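Side-chain contacts in proteasome accessory factor B/C (PafBC) (Paenarthrobacter aurescens, PDB 6SJ9), which regulates transcription in the bacterial DNA damage response, probably binding DNA through its winged helix-turn-helix parts: residues T5-N10 with E47-D52; L22-L27 with V40-M45; T518-D523 with P581-V586; Y535-C540 with V546-L551. All coordinates share one frame; numbering follows the deposited sequence.

Interaction 1: residues T5-N10 with E47-D52; sequences TERLLN and ERDKVD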
loop_
_atom_site.group_PDB
_atom_site.type_symbol
_atom_site.label_atom_id
_atom_site.label_comp_id
_atom_site.label_asym_id
_atom_site.label_seq_id
_atom_site.Cartn_x
_atom_site.Cartn_y
_atom_site.Cartn_z
ATOM N N THR A 5 -2.109 -26.073 5.521
ATOM C CA THR A 5 -2.159 -24.927 4.617
ATOM C C THR A 5 -1.247 -25.155 3.427
ATOM O O THR A 5 -1.655 -24.992 2.274
ATOM C CB THR A 5 -1.803 -23.629 5.340
ATOM O OG1 THR A 5 -2.782 -23.389 6.356
ATOM C CG2 THR A 5 -1.839 -22.465 4.361
ATOM N N GLU A 6 -0.018 -25.585 3.689
ATOM C CA GLU A 6 0.896 -25.842 2.589
ATOM C C GLU A 6 0.406 -26.981 1.709
ATOM O O GLU A 6 0.561 -26.930 0.483
ATOM C CB GLU A 6 2.298 -26.124 3.123
ATOM C CG GLU A 6 3.135 -24.860 3.351
ATOM C CD GLU A 6 3.571 -24.200 2.028
ATOM O OE1 GLU A 6 2.883 -23.258 1.565
ATOM O OE2 GLU A 6 4.600 -24.636 1.447
ATOM N N ARG A 7 -0.198 -28.009 2.309
ATOM C CA ARG A 7 -0.683 -29.139 1.526
ATOM C C ARG A 7 -1.810 -28.705 0.594
ATOM O O ARG A 7 -1.857 -29.117 -0.571
ATOM C CB ARG A 7 -1.125 -30.276 2.458
ATOM C CG ARG A 7 -1.549 -31.560 1.762
ATOM C CD ARG A 7 -1.951 -32.657 2.765
ATOM N NE ARG A 7 -3.212 -32.337 3.414
ATOM C CZ ARG A 7 -3.363 -32.140 4.723
ATOM N NH1 ARG A 7 -2.328 -32.277 5.538
ATOM N NH2 ARG A 7 -4.554 -31.834 5.224
ATOM N N LEU A 8 -2.725 -27.869 1.090
ATOM C CA LEU A 8 -3.771 -27.323 0.235
ATOM C C LEU A 8 -3.180 -26.528 -0.913
ATOM O O LEU A 8 -3.611 -26.683 -2.059
ATOM C CB LEU A 8 -4.729 -26.449 1.039
ATOM C CG LEU A 8 -5.673 -27.243 1.937
ATOM C CD1 LEU A 8 -6.681 -26.330 2.603
ATOM C CD2 LEU A 8 -6.376 -28.370 1.202
ATOM N N LEU A 9 -2.172 -25.687 -0.629
ATOM C CA LEU A 9 -1.567 -24.879 -1.688
ATOM C C LEU A 9 -0.936 -25.754 -2.759
ATOM O O LEU A 9 -1.215 -25.584 -3.955
ATOM C CB LEU A 9 -0.539 -23.897 -1.096
ATOM C CG LEU A 9 -1.165 -22.841 -0.188
ATOM C CD1 LEU A 9 -0.193 -22.044 0.729
ATOM C CD2 LEU A 9 -1.986 -21.840 -1.043
ATOM N N ASN A 10 -0.157 -26.757 -2.338
ATOM C CA ASN A 10 0.483 -27.688 -3.271
ATOM C C ASN A 10 -0.553 -28.500 -4.053
ATOM O O ASN A 10 -0.386 -28.741 -5.258
ATOM C CB ASN A 10 1.413 -28.637 -2.486
ATOM C CG ASN A 10 2.651 -27.926 -1.901
ATOM O OD1 ASN A 10 3.184 -26.983 -2.481
ATOM N ND2 ASN A 10 3.064 -28.356 -0.714
ATOM N N GLU A 47 -9.779 -36.777 0.487
ATOM C CA GLU A 47 -11.188 -36.395 0.400
ATOM C C GLU A 47 -11.468 -35.136 1.209
ATOM O O GLU A 47 -12.250 -34.284 0.780
ATOM C CB GLU A 47 -12.075 -37.534 0.910
ATOM C CG GLU A 47 -12.165 -38.784 0.019
ATOM C CD GLU A 47 -12.749 -38.540 -1.371
ATOM O OE1 GLU A 47 -12.235 -39.145 -2.333
ATOM O OE2 GLU A 47 -13.693 -37.731 -1.510
ATOM N N ARG A 48 -10.833 -34.990 2.382
ATOM C CA ARG A 48 -11.011 -33.765 3.176
ATOM C C ARG A 48 -10.429 -32.542 2.470
ATOM O O ARG A 48 -11.015 -31.446 2.507
ATOM C CB ARG A 48 -10.362 -33.910 4.549
ATOM C CG ARG A 48 -11.053 -34.856 5.507
ATOM C CD ARG A 48 -10.598 -34.530 6.927
ATOM N NE ARG A 48 -9.153 -34.655 7.090
ATOM C CZ ARG A 48 -8.539 -35.801 7.377
ATOM N NH1 ARG A 48 -9.249 -36.911 7.538
ATOM N NH2 ARG A 48 -7.224 -35.843 7.508
ATOM N N ASP A 49 -9.289 -32.713 1.797
ATOM C CA ASP A 49 -8.698 -31.575 1.110
ATOM C C ASP A 49 -9.545 -31.162 -0.078
ATOM O O ASP A 49 -9.733 -29.970 -0.312
ATOM C CB ASP A 49 -7.295 -31.932 0.663
ATOM C CG ASP A 49 -6.329 -32.059 1.809
ATOM O OD1 ASP A 49 -6.609 -31.557 2.920
ATOM O OD2 ASP A 49 -5.271 -32.661 1.591
ATOM N N LYS A 50 -10.148 -32.134 -0.771
ATOM C CA LYS A 50 -11.071 -31.821 -1.861
ATOM C C LYS A 50 -12.256 -31.034 -1.341
ATOM O O LYS A 50 -12.620 -29.982 -1.883
ATOM C CB LYS A 50 -11.532 -33.108 -2.568
ATOM C CG LYS A 50 -10.407 -33.758 -3.349
ATOM C CD LYS A 50 -10.833 -35.017 -4.148
ATOM C CE LYS A 50 -11.684 -35.968 -3.326
ATOM N NZ LYS A 50 -12.779 -36.582 -4.128
ATOM N N VAL A 51 -12.850 -31.502 -0.254
ATOM C CA VAL A 51 -13.953 -30.752 0.332
ATOM C C VAL A 51 -13.487 -29.373 0.738
ATOM O O VAL A 51 -14.172 -28.367 0.487
ATOM C CB VAL A 51 -14.527 -31.523 1.531
ATOM C CG1 VAL A 51 -15.402 -30.610 2.381
ATOM C CG2 VAL A 51 -15.311 -32.756 1.030
ATOM N N ASP A 52 -12.302 -29.289 1.351
ATOM C CA ASP A 52 -11.833 -27.987 1.841
ATOM C C ASP A 52 -11.543 -27.029 0.679
ATOM O O ASP A 52 -11.922 -25.855 0.733
ATOM C CB ASP A 52 -10.606 -28.181 2.739
ATOM C CG ASP A 52 -10.949 -28.859 4.101
ATOM O OD1 ASP A 52 -12.134 -29.010 4.445
ATOM O OD2 ASP A 52 -10.007 -29.295 4.809
#
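Arg-7 and Asp-49 tie together the first and third helices of a three-helix bundle whose order of helices and short strands is that of a winged helix-turn-helix domain. The segments cross steeply, at -76°, with their axes 10.6 Å apart. Before the contact proper comes Thr-5, whose OG1 is hydrogen-bonded to Glu-459 OE2 of helix 457-469. Arg-7 is the first residue to reach across. Its chain leaves the helix extended and then bends at chi3 (71°), which presents the NE side of the guanidinium to the carboxylate. The grip is side-on and two-pronged: NE donates to Asp-49 OD2 at 2.8 Å, while NH2 donates to Asp-49 OD1 at 3.1 Å. Both oxygens use their syn lone pairs, and the two flat groups are nearly coplanar, 17° apart. Such a pair of bonds fixes the rotation of the carboxylate, and Tyr-32 OH holds OD2 as well, so the buried acid is well satisfied. Leu-8, next along the helix, lays its branched end beside the same acid. Its CD2 rests 3.7 Å from Asp-49 CB and 3.6 Å from Asp-49 OD1. The other methyl reaches one turn further along helix 39-55, to Asp-52, an acid whose OD2 is salt-bridged to Arg-4; there Leu-8 CD1 meets Asp-52 CB at 4.3 Å.

Interaction 2: residues L22-L27 with V40-M45; sequences LPRAVL and VAFGRM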
loop_
_atom_site.group_PDB
_atom_site.type_symbol
_atom_site.label_atom_id
_atom_site.label_comp_id
_atom_site.label_asym_id
_atom_site.label_seq_id
_atom_site.Cartn_x
_atom_site.Cartn_y
_atom_site.Cartn_z
ATOM N N LEU A 22 -4.659 -35.570 -13.135
ATOM C CA LEU A 22 -3.729 -36.414 -12.418
ATOM C C LEU A 22 -4.491 -37.504 -11.692
ATOM O O LEU A 22 -5.479 -37.212 -10.997
ATOM C CB LEU A 22 -2.930 -35.598 -11.398
ATOM C CG LEU A 22 -1.931 -34.604 -11.982
ATOM C CD1 LEU A 22 -1.166 -33.900 -10.877
ATOM C CD2 LEU A 22 -1.025 -35.320 -12.953
ATOM N N PRO A 23 -4.027 -38.748 -11.773
ATOM C CA PRO A 23 -4.657 -39.828 -11.003
ATOM C C PRO A 23 -4.189 -39.787 -9.553
ATOM O O PRO A 23 -3.168 -39.180 -9.223
ATOM C CB PRO A 23 -4.195 -41.107 -11.721
ATOM C CG PRO A 23 -2.850 -40.710 -12.351
ATOM C CD PRO A 23 -2.911 -39.208 -12.622
ATOM N N ARG A 24 -4.961 -40.453 -8.685
ATOM C CA ARG A 24 -4.700 -40.363 -7.248
ATOM C C ARG A 24 -3.294 -40.817 -6.878
ATOM O O ARG A 24 -2.691 -40.257 -5.949
ATOM C CB ARG A 24 -5.684 -41.227 -6.457
ATOM C CG ARG A 24 -5.464 -41.070 -4.963
ATOM C CD ARG A 24 -6.114 -42.160 -4.134
ATOM N NE ARG A 24 -7.540 -41.993 -3.936
ATOM C CZ ARG A 24 -8.257 -42.795 -3.164
ATOM N NH1 ARG A 24 -7.662 -43.802 -2.538
ATOM N NH2 ARG A 24 -9.555 -42.583 -3.009
ATOM N N ALA A 25 -2.761 -41.819 -7.589
ATOM C CA ALA A 25 -1.426 -42.322 -7.288
ATOM C C ALA A 25 -0.367 -41.246 -7.475
ATOM O O ALA A 25 0.557 -41.125 -6.663
ATOM C CB ALA A 25 -1.119 -43.541 -8.160
ATOM N N VAL A 26 -0.468 -40.463 -8.547
ATOM C CA VAL A 26 0.513 -39.405 -8.773
ATOM C C VAL A 26 0.374 -38.308 -7.714
ATOM O O VAL A 26 1.377 -37.780 -7.213
ATOM C CB VAL A 26 0.376 -38.851 -10.204
ATOM C CG1 VAL A 26 1.339 -37.710 -10.414
ATOM C CG2 VAL A 26 0.611 -39.954 -11.232
ATOM N N LEU A 27 -0.868 -37.933 -7.368
ATOM C CA LEU A 27 -1.070 -36.898 -6.356
ATOM C C LEU A 27 -0.471 -37.301 -5.020
ATOM O O LEU A 27 0.079 -36.460 -4.302
ATOM C CB LEU A 27 -2.553 -36.585 -6.180
ATOM C CG LEU A 27 -3.220 -35.862 -7.338
ATOM C CD1 LEU A 27 -4.665 -35.484 -6.989
ATOM C CD2 LEU A 27 -2.401 -34.636 -7.650
ATOM N N VAL A 40 -5.329 -45.912 2.987
ATOM C CA VAL A 40 -6.524 -45.742 3.812
ATOM C C VAL A 40 -6.593 -44.350 4.432
ATOM O O VAL A 40 -7.599 -43.643 4.292
ATOM C CB VAL A 40 -6.578 -46.850 4.876
ATOM C CG1 VAL A 40 -7.118 -48.115 4.254
ATOM C CG2 VAL A 40 -5.182 -47.116 5.418
ATOM N N ALA A 41 -5.537 -43.942 5.140
ATOM C CA ALA A 41 -5.557 -42.661 5.847
ATOM C C ALA A 41 -5.404 -41.498 4.878
ATOM O O ALA A 41 -6.060 -40.458 5.024
ATOM C CB ALA A 41 -4.450 -42.625 6.897
ATOM N N PHE A 42 -4.516 -41.660 3.902
ATOM C CA PHE A 42 -4.342 -40.661 2.856
ATOM C C PHE A 42 -5.639 -40.457 2.079
ATOM O O PHE A 42 -6.041 -39.314 1.818
ATOM C CB PHE A 42 -3.181 -41.098 1.953
ATOM C CG PHE A 42 -3.343 -40.713 0.520
ATOM C CD1 PHE A 42 -3.053 -39.422 0.090
ATOM C CD2 PHE A 42 -3.753 -41.654 -0.413
ATOM C CE1 PHE A 42 -3.210 -39.079 -1.230
ATOM C CE2 PHE A 42 -3.900 -41.318 -1.740
ATOM C CZ PHE A 42 -3.629 -40.035 -2.153
ATOM N N GLY A 43 -6.322 -41.553 1.729
ATOM C CA GLY A 43 -7.544 -41.429 0.955
ATOM C C GLY A 43 -8.575 -40.532 1.610
ATOM O O GLY A 43 -9.252 -39.757 0.933
ATOM N N ARG A 44 -8.723 -40.619 2.932
ATOM C CA ARG A 44 -9.681 -39.712 3.558
ATOM C C ARG A 44 -9.123 -38.298 3.691
ATOM O O ARG A 44 -9.861 -37.320 3.532
ATOM C CB ARG A 44 -10.187 -40.245 4.904
ATOM C CG ARG A 44 -9.312 -41.183 5.719
ATOM C CD ARG A 44 -10.122 -41.616 6.978
ATOM N NE ARG A 44 -9.309 -42.347 7.944
ATOM C CZ ARG A 44 -9.255 -43.673 8.030
ATOM N NH1 ARG A 44 -9.973 -44.436 7.209
ATOM N NH2 ARG A 44 -8.474 -44.240 8.940
HETATM N N MSE A 45 -7.837 -38.158 3.980
HETATM C CA MSE A 45 -7.254 -36.819 4.055
HETATM C C MSE A 45 -7.291 -36.125 2.683
HETATM O O MSE A 45 -7.419 -34.908 2.591
HETATM C CB MSE A 45 -5.825 -36.895 4.583
HETATM C CG MSE A 45 -5.160 -35.544 4.844
HETATM SE SE MSE A 45 -3.207 -35.722 4.675
HETATM C CE MSE A 45 -3.036 -37.575 5.351
#
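The two helices of the helix-turn-helix, 24-31 and 39-55, meet where the aliphatic part of Arg-24 passes the ring of Phe-42. The arginine chain and the phenylalanine, coming from the two helices, run past one another: Arg-24 CD lies 3.4 Å from Phe-42 CE2, and Arg-24 CG is 3.5 Å from Phe-42 CZ. With CG anti to the backbone N (chi1 -177°), the arginine chain is sent outward to helix 39-55. Its guanidinium, 84° from the ring plane, sets one face over Gly-43 CA, 4.2 Å from Arg-24 NH1; a side chain on Gly-43 would probably crowd NH1. NH1 also forms a salt bridge with Asp-39 OD1 at the start of that helix. With an alanine here, Asp-39 would probably be left without this charged mate, and Phe-42 CE2 and CZ would lose the CH2 groups packed on them. Phe-42 in turn meets Tyr-32 edge-to-face. Pro-23 takes the N-cap position of helix 24-31, just after Leu-22 pairs with Tyr-79 of strand 78-80, and Leu-27 packs on Leu-15 of helix 2-17.

Interaction 3: residues T518-D523 with P581-V586; sequences TERDVD and PGEDDV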
loop_
_atom_site.group_PDB
_atom_site.type_symbol
_atom_site.label_atom_id
_atom_site.label_comp_id
_atom_site.label_asym_id
_atom_site.label_seq_id
_atom_site.Cartn_x
_atom_site.Cartn_y
_atom_site.Cartn_z
ATOM N N THR A 518 30.845 0.074 2.865
ATOM C CA THR A 518 30.798 0.394 4.280
ATOM C C THR A 518 31.171 -0.896 5.013
ATOM O O THR A 518 30.886 -2.014 4.543
ATOM C CB THR A 518 29.408 0.896 4.728
ATOM O OG1 THR A 518 28.408 -0.049 4.336
ATOM C CG2 THR A 518 29.067 2.255 4.096
ATOM N N GLU A 519 31.798 -0.731 6.174
ATOM C CA GLU A 519 32.255 -1.839 6.993
ATOM C C GLU A 519 31.583 -1.739 8.352
ATOM O O GLU A 519 31.608 -0.675 8.976
ATOM C CB GLU A 519 33.790 -1.807 7.126
ATOM C CG GLU A 519 34.420 -3.151 7.511
ATOM C CD GLU A 519 35.979 -3.135 7.728
ATOM O OE1 GLU A 519 36.565 -2.121 8.245
ATOM O OE2 GLU A 519 36.611 -4.146 7.317
ATOM N N ARG A 520 31.004 -2.844 8.817
ATOM C CA ARG A 520 30.227 -2.779 10.034
ATOM C C ARG A 520 30.044 -4.168 10.618
ATOM O O ARG A 520 29.986 -5.154 9.882
ATOM C CB ARG A 520 28.855 -2.181 9.773
ATOM C CG ARG A 520 28.182 -2.919 8.608
ATOM C CD ARG A 520 26.873 -2.261 8.373
ATOM N NE ARG A 520 26.886 -1.409 7.246
ATOM C CZ ARG A 520 25.919 -0.545 6.953
ATOM N NH1 ARG A 520 26.014 0.114 5.828
ATOM N NH2 ARG A 520 24.885 -0.326 7.758
ATOM N N ASP A 521 29.932 -4.212 11.950
ATOM C CA ASP A 521 29.582 -5.414 12.701
ATOM C C ASP A 521 28.070 -5.526 12.763
ATOM O O ASP A 521 27.397 -4.540 13.068
ATOM C CB ASP A 521 30.152 -5.340 14.133
ATOM C CG ASP A 521 31.699 -5.459 14.143
ATOM O OD1 ASP A 521 32.288 -6.225 13.334
ATOM O OD2 ASP A 521 32.298 -4.757 14.933
ATOM N N VAL A 522 27.530 -6.704 12.438
ATOM C CA VAL A 522 26.087 -6.938 12.483
ATOM C C VAL A 522 25.764 -8.244 13.205
ATOM O O VAL A 522 26.519 -9.220 13.145
ATOM C CB VAL A 522 25.450 -6.950 11.074
ATOM C CG1 VAL A 522 25.876 -5.769 10.357
ATOM C CG2 VAL A 522 25.889 -8.177 10.264
ATOM N N ASP A 523 24.609 -8.251 13.880
ATOM C CA ASP A 523 24.014 -9.455 14.432
ATOM C C ASP A 523 23.021 -9.931 13.395
ATOM O O ASP A 523 21.941 -9.339 13.271
ATOM C CB ASP A 523 23.297 -9.192 15.765
ATOM C CG ASP A 523 24.220 -8.615 16.846
ATOM O OD1 ASP A 523 25.408 -9.026 16.955
ATOM O OD2 ASP A 523 23.713 -7.804 17.655
ATOM N N PRO A 581 14.862 2.046 7.787
ATOM C CA PRO A 581 15.548 2.993 6.884
ATOM C C PRO A 581 16.526 2.230 6.013
ATOM O O PRO A 581 17.145 1.269 6.470
ATOM C CB PRO A 581 16.264 3.975 7.824
ATOM C CG PRO A 581 16.162 3.432 9.153
ATOM C CD PRO A 581 15.118 2.361 9.206
ATOM N N GLY A 582 16.563 2.598 4.719
ATOM C CA GLY A 582 17.463 1.974 3.756
ATOM C C GLY A 582 18.869 2.600 3.735
ATOM O O GLY A 582 19.064 3.784 4.007
ATOM N N GLU A 583 19.854 1.769 3.397
ATOM C CA GLU A 583 21.233 2.227 3.304
ATOM C C GLU A 583 21.383 3.379 2.306
ATOM O O GLU A 583 22.193 4.282 2.506
ATOM C CB GLU A 583 22.111 1.047 2.878
ATOM C CG GLU A 583 23.607 1.479 2.597
ATOM C CD GLU A 583 24.358 1.874 3.890
ATOM O OE1 GLU A 583 23.931 1.483 5.004
ATOM O OE2 GLU A 583 25.355 2.616 3.797
ATOM N N ASP A 584 20.583 3.379 1.248
ATOM C CA ASP A 584 20.681 4.341 0.168
ATOM C C ASP A 584 19.741 5.535 0.347
ATOM O O ASP A 584 19.599 6.325 -0.584
ATOM C CB ASP A 584 20.364 3.640 -1.169
ATOM C CG ASP A 584 21.218 2.365 -1.414
ATOM O OD1 ASP A 584 22.409 2.305 -1.049
ATOM O OD2 ASP A 584 20.680 1.395 -1.971
ATOM N N ASP A 585 19.088 5.694 1.501
ATOM C CA ASP A 585 18.156 6.804 1.633
ATOM C C ASP A 585 18.867 8.147 1.437
ATOM O O ASP A 585 20.044 8.302 1.755
ATOM C CB ASP A 585 17.487 6.771 3.003
ATOM C CG ASP A 585 16.438 5.621 3.151
ATOM O OD1 ASP A 585 16.223 4.824 2.202
ATOM O OD2 ASP A 585 15.848 5.500 4.244
ATOM N N VAL A 586 18.149 9.120 0.888
ATOM C CA VAL A 586 18.627 10.488 0.784
ATOM C C VAL A 586 17.790 11.336 1.739
ATOM O O VAL A 586 16.561 11.230 1.773
ATOM C CB VAL A 586 18.593 10.994 -0.669
ATOM C CG1 VAL A 586 17.939 9.999 -1.538
ATOM C CG2 VAL A 586 17.920 12.316 -0.782
HETATM O O HOH W 1 27.236 0.650 1.742
HETATM O O HOH W 2 21.947 0.676 6.451
#
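Arg-520 NH1 meets Glu-583 OE1 at 2.6 Å in a salt bridge built on a single, fairly straight hydrogen bond. The oxygen lies in the guanidinium plane, yet the donor comes from well above the carboxylate plane (61°), the two flat groups being turned 71° apart. Glu-583 bends at chi2 (70°), which turns its carboxylate to the arginine. NH1 gives a second bond, also in its own plane, to Thr-518 OG1 at 2.8 Å, so both its hydrogens are used. The methyl of the threonine touches the acid too, CG2 lying 3.7 Å from Glu-583 OE2. Two waters fill in around the pair: one joins Thr-518 OG1 and, weakly, Glu-583 OE2; the other donates to Glu-583 OE1 at 2.6 Å and weakly accepts from Arg-520 NH2. A leucine in place of Arg-520 would probably leave Glu-583 without its opposite charge and free to turn. Behind the acid, a type I turn from Gly-582 to Asp-585 sets its position, braced by Gly-582 N bonding Asp-585 OD2, which also pairs with Arg-621. Arg-520 belongs to strand 517-530 of the WYL domain and packs on Leu-507 and Cys-540 of the two flanking strands, whereas the turn leads into strand 586-592 of the WCX sheet.

Interaction 4: residues Y535-C540 with V546-L551; sequences YFEAYC and VRNFRL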
loop_
_atom_site.group_PDB
_atom_site.type_symbol
_atom_site.label_atom_id
_atom_site.label_comp_id
_atom_site.label_asym_id
_atom_site.label_seq_id
_atom_site.Cartn_x
_atom_site.Cartn_y
_atom_site.Cartn_z
ATOM N N TYR A 535 17.352 -11.181 1.038
ATOM C CA TYR A 535 17.680 -10.120 1.967
ATOM C C TYR A 535 18.074 -10.738 3.294
ATOM O O TYR A 535 17.698 -11.876 3.608
ATOM C CB TYR A 535 16.487 -9.185 2.239
ATOM C CG TYR A 535 15.897 -8.479 1.038
ATOM C CD1 TYR A 535 14.991 -9.134 0.180
ATOM C CD2 TYR A 535 16.188 -7.149 0.800
ATOM C CE1 TYR A 535 14.435 -8.461 -0.904
ATOM C CE2 TYR A 535 15.659 -6.476 -0.257
ATOM C CZ TYR A 535 14.760 -7.144 -1.103
ATOM O OH TYR A 535 14.238 -6.464 -2.164
ATOM N N PHE A 536 18.843 -10.005 4.097
ATOM C CA PHE A 536 18.961 -10.456 5.478
ATOM C C PHE A 536 18.745 -9.271 6.406
ATOM O O PHE A 536 19.293 -8.185 6.197
ATOM C CB PHE A 536 20.272 -11.165 5.799
ATOM C CG PHE A 536 21.504 -10.337 5.604
ATOM C CD1 PHE A 536 21.990 -10.055 4.333
ATOM C CD2 PHE A 536 22.246 -9.963 6.692
ATOM C CE1 PHE A 536 23.141 -9.326 4.160
ATOM C CE2 PHE A 536 23.409 -9.247 6.527
ATOM C CZ PHE A 536 23.854 -8.931 5.273
ATOM N N GLU A 537 17.926 -9.494 7.396
ATOM C CA GLU A 537 17.703 -8.566 8.484
ATOM C C GLU A 537 18.801 -8.756 9.539
ATOM O O GLU A 537 19.176 -9.893 9.874
ATOM C CB GLU A 537 16.340 -8.840 9.117
ATOM C CG GLU A 537 16.019 -7.900 10.216
ATOM C CD GLU A 537 14.838 -8.431 11.070
ATOM O OE1 GLU A 537 13.871 -7.667 11.272
ATOM O OE2 GLU A 537 14.862 -9.623 11.511
ATOM N N ALA A 538 19.361 -7.649 10.011
ATOM C CA ALA A 538 20.477 -7.719 10.940
ATOM C C ALA A 538 20.481 -6.478 11.824
ATOM O O ALA A 538 20.138 -5.380 11.385
ATOM C CB ALA A 538 21.802 -7.818 10.188
ATOM N N TYR A 539 20.892 -6.654 13.069
ATOM C CA TYR A 539 21.132 -5.497 13.923
ATOM C C TYR A 539 22.496 -4.930 13.540
ATOM O O TYR A 539 23.503 -5.626 13.649
ATOM C CB TYR A 539 21.061 -5.866 15.426
ATOM C CG TYR A 539 21.173 -4.588 16.272
ATOM C CD1 TYR A 539 22.403 -4.096 16.657
ATOM C CD2 TYR A 539 20.039 -3.852 16.622
ATOM C CE1 TYR A 539 22.524 -2.902 17.401
ATOM C CE2 TYR A 539 20.142 -2.663 17.373
ATOM C CZ TYR A 539 21.395 -2.198 17.756
ATOM O OH TYR A 539 21.521 -1.038 18.479
ATOM N N CYS A 540 22.522 -3.697 13.042
ATOM C CA CYS A 540 23.749 -3.078 12.581
ATOM C C CYS A 540 24.359 -2.255 13.711
ATOM O O CYS A 540 23.702 -1.360 14.246
ATOM C CB CYS A 540 23.506 -2.205 11.360
ATOM S SG CYS A 540 25.015 -1.250 10.887
ATOM N N VAL A 546 18.199 -2.032 13.610
ATOM C CA VAL A 546 17.967 -3.145 12.701
ATOM C C VAL A 546 17.909 -2.564 11.302
ATOM O O VAL A 546 17.290 -1.522 11.082
ATOM C CB VAL A 546 16.672 -3.895 13.073
ATOM C CG1 VAL A 546 16.385 -4.956 12.043
ATOM C CG2 VAL A 546 16.803 -4.582 14.487
ATOM N N ARG A 547 18.646 -3.169 10.377
ATOM C CA ARG A 547 18.559 -2.816 8.976
ATOM C C ARG A 547 18.319 -4.081 8.176
ATOM O O ARG A 547 18.530 -5.194 8.674
ATOM C CB ARG A 547 19.843 -2.131 8.482
ATOM C CG ARG A 547 20.176 -0.820 9.215
ATOM C CD ARG A 547 19.270 0.279 8.691
ATOM N NE ARG A 547 19.526 1.608 9.251
ATOM C CZ ARG A 547 19.203 2.008 10.482
ATOM N NH1 ARG A 547 18.613 1.189 11.359
ATOM N NH2 ARG A 547 19.485 3.251 10.847
ATOM N N ASN A 548 17.911 -3.899 6.912
ATOM C CA ASN A 548 17.671 -4.996 5.989
ATOM C C ASN A 548 18.552 -4.773 4.796
ATOM O O ASN A 548 18.411 -3.761 4.114
ATOM C CB ASN A 548 16.182 -5.072 5.580
ATOM C CG ASN A 548 15.356 -5.549 6.717
ATOM O OD1 ASN A 548 15.150 -6.750 6.848
ATOM N ND2 ASN A 548 14.981 -4.657 7.623
ATOM N N PHE A 549 19.453 -5.719 4.557
ATOM C CA PHE A 549 20.473 -5.619 3.531
ATOM C C PHE A 549 20.148 -6.572 2.386
ATOM O O PHE A 549 19.523 -7.622 2.585
ATOM C CB PHE A 549 21.851 -5.994 4.130
ATOM C CG PHE A 549 22.309 -5.091 5.320
ATOM C CD1 PHE A 549 22.057 -5.456 6.630
ATOM C CD2 PHE A 549 23.054 -3.950 5.093
ATOM C CE1 PHE A 549 22.529 -4.663 7.718
ATOM C CE2 PHE A 549 23.520 -3.133 6.161
ATOM C CZ PHE A 549 23.244 -3.478 7.461
ATOM N N ARG A 550 20.643 -6.234 1.207
ATOM C CA ARG A 550 20.517 -7.082 0.029
ATOM C C ARG A 550 21.701 -8.031 -0.031
ATOM O O ARG A 550 22.853 -7.581 -0.007
ATOM C CB ARG A 550 20.473 -6.248 -1.259
ATOM C CG ARG A 550 19.198 -5.381 -1.429
ATOM C CD ARG A 550 19.219 -4.573 -2.731
ATOM N NE ARG A 550 19.389 -5.402 -3.944
ATOM C CZ ARG A 550 18.373 -5.888 -4.674
ATOM N NH1 ARG A 550 17.110 -5.617 -4.332
ATOM N NH2 ARG A 550 18.615 -6.648 -5.757
ATOM N N LEU A 551 21.414 -9.330 -0.121
ATOM C CA LEU A 551 22.480 -10.317 -0.236
ATOM C C LEU A 551 23.381 -9.998 -1.420
ATOM O O LEU A 551 24.619 -10.139 -1.340
ATOM C CB LEU A 551 21.885 -11.718 -0.374
ATOM C CG LEU A 551 22.854 -12.870 -0.104
ATOM C CD1 LEU A 551 23.303 -12.794 1.311
ATOM C CD2 LEU A 551 22.128 -14.180 -0.282
HETATM O O HOH W 3 15.829 -3.895 -2.506
HETATM O O HOH W 4 13.293 -5.465 10.228
#
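Strands 535-540 and 546-550 run antiparallel, with Phe-536 facing Phe-549 and Ala-538 facing Arg-547 as hydrogen-bonded pairs, each closed by two N-H to O bonds. On the face carrying these phenylalanines, Phe-549 CB sits over the ring of Phe-536, 4.0 Å from its centroid, a CH-pi contact. The rings themselves are slid apart and barely overlap, their planes 27° from each other. A chi1 of 61° sets Phe-536 CG between backbone N and carbonyl carbon and brings the ring's end nearer strand 545-550, under Phe-549 CB. Ala-538 CB and Cys-540 CB abut the edge of the Phe-549 ring, at CE1 and CZ, each 4.1 Å away. This hairpin belongs to the WYL domain, a small strongly bent sheet of the Sm fold; helix 489-501 packs against Phe-536 and Leu-551 through Ile-495. On the other face, Tyr-535 and Arg-550 run alongside each other, ring carbon CE2 3.9 Å from Arg-550 CG, and a water links Tyr-535 OH to Arg-550 NH1; NH2 of this arginine is salt-bridged to Asp-552. Glu-537 lays its CG against Val-546 CG1 (3.5 Å), and a second water joins its OE1 to Asn-548 ND2, while its OE2 pairs with Arg-526. Asn-548 OD1 is bonded to Tyr-528 OH. Val-546 CG2 meets the Tyr-539 ring at its edge, 3.9 Å from CD2.

The four contacts fall into two clusters, both made within one chain. Interactions 1 and 2 share helix 39-55, their centres about 11 Å apart; they touch where Arg-7 CZ lies 3.6 Å from SE of Met-45, a selenomethionine, and interaction 2 is nested inside the loop that interaction 1 closes. Together they link helix 39-55 to helices 2-17 and 24-31. Later in sequence, interaction 4 is nested inside interaction 3, with centres about 8 Å apart, and strands 517-530 and 533-540 are neighbours in the WYL sheet. Interactions 1 and 3 are about 42 Å apart between centres: one set of contacts lies inside the probable DNA-binding N-terminal domain, the other in the WYL sheet and from it to the WCX part.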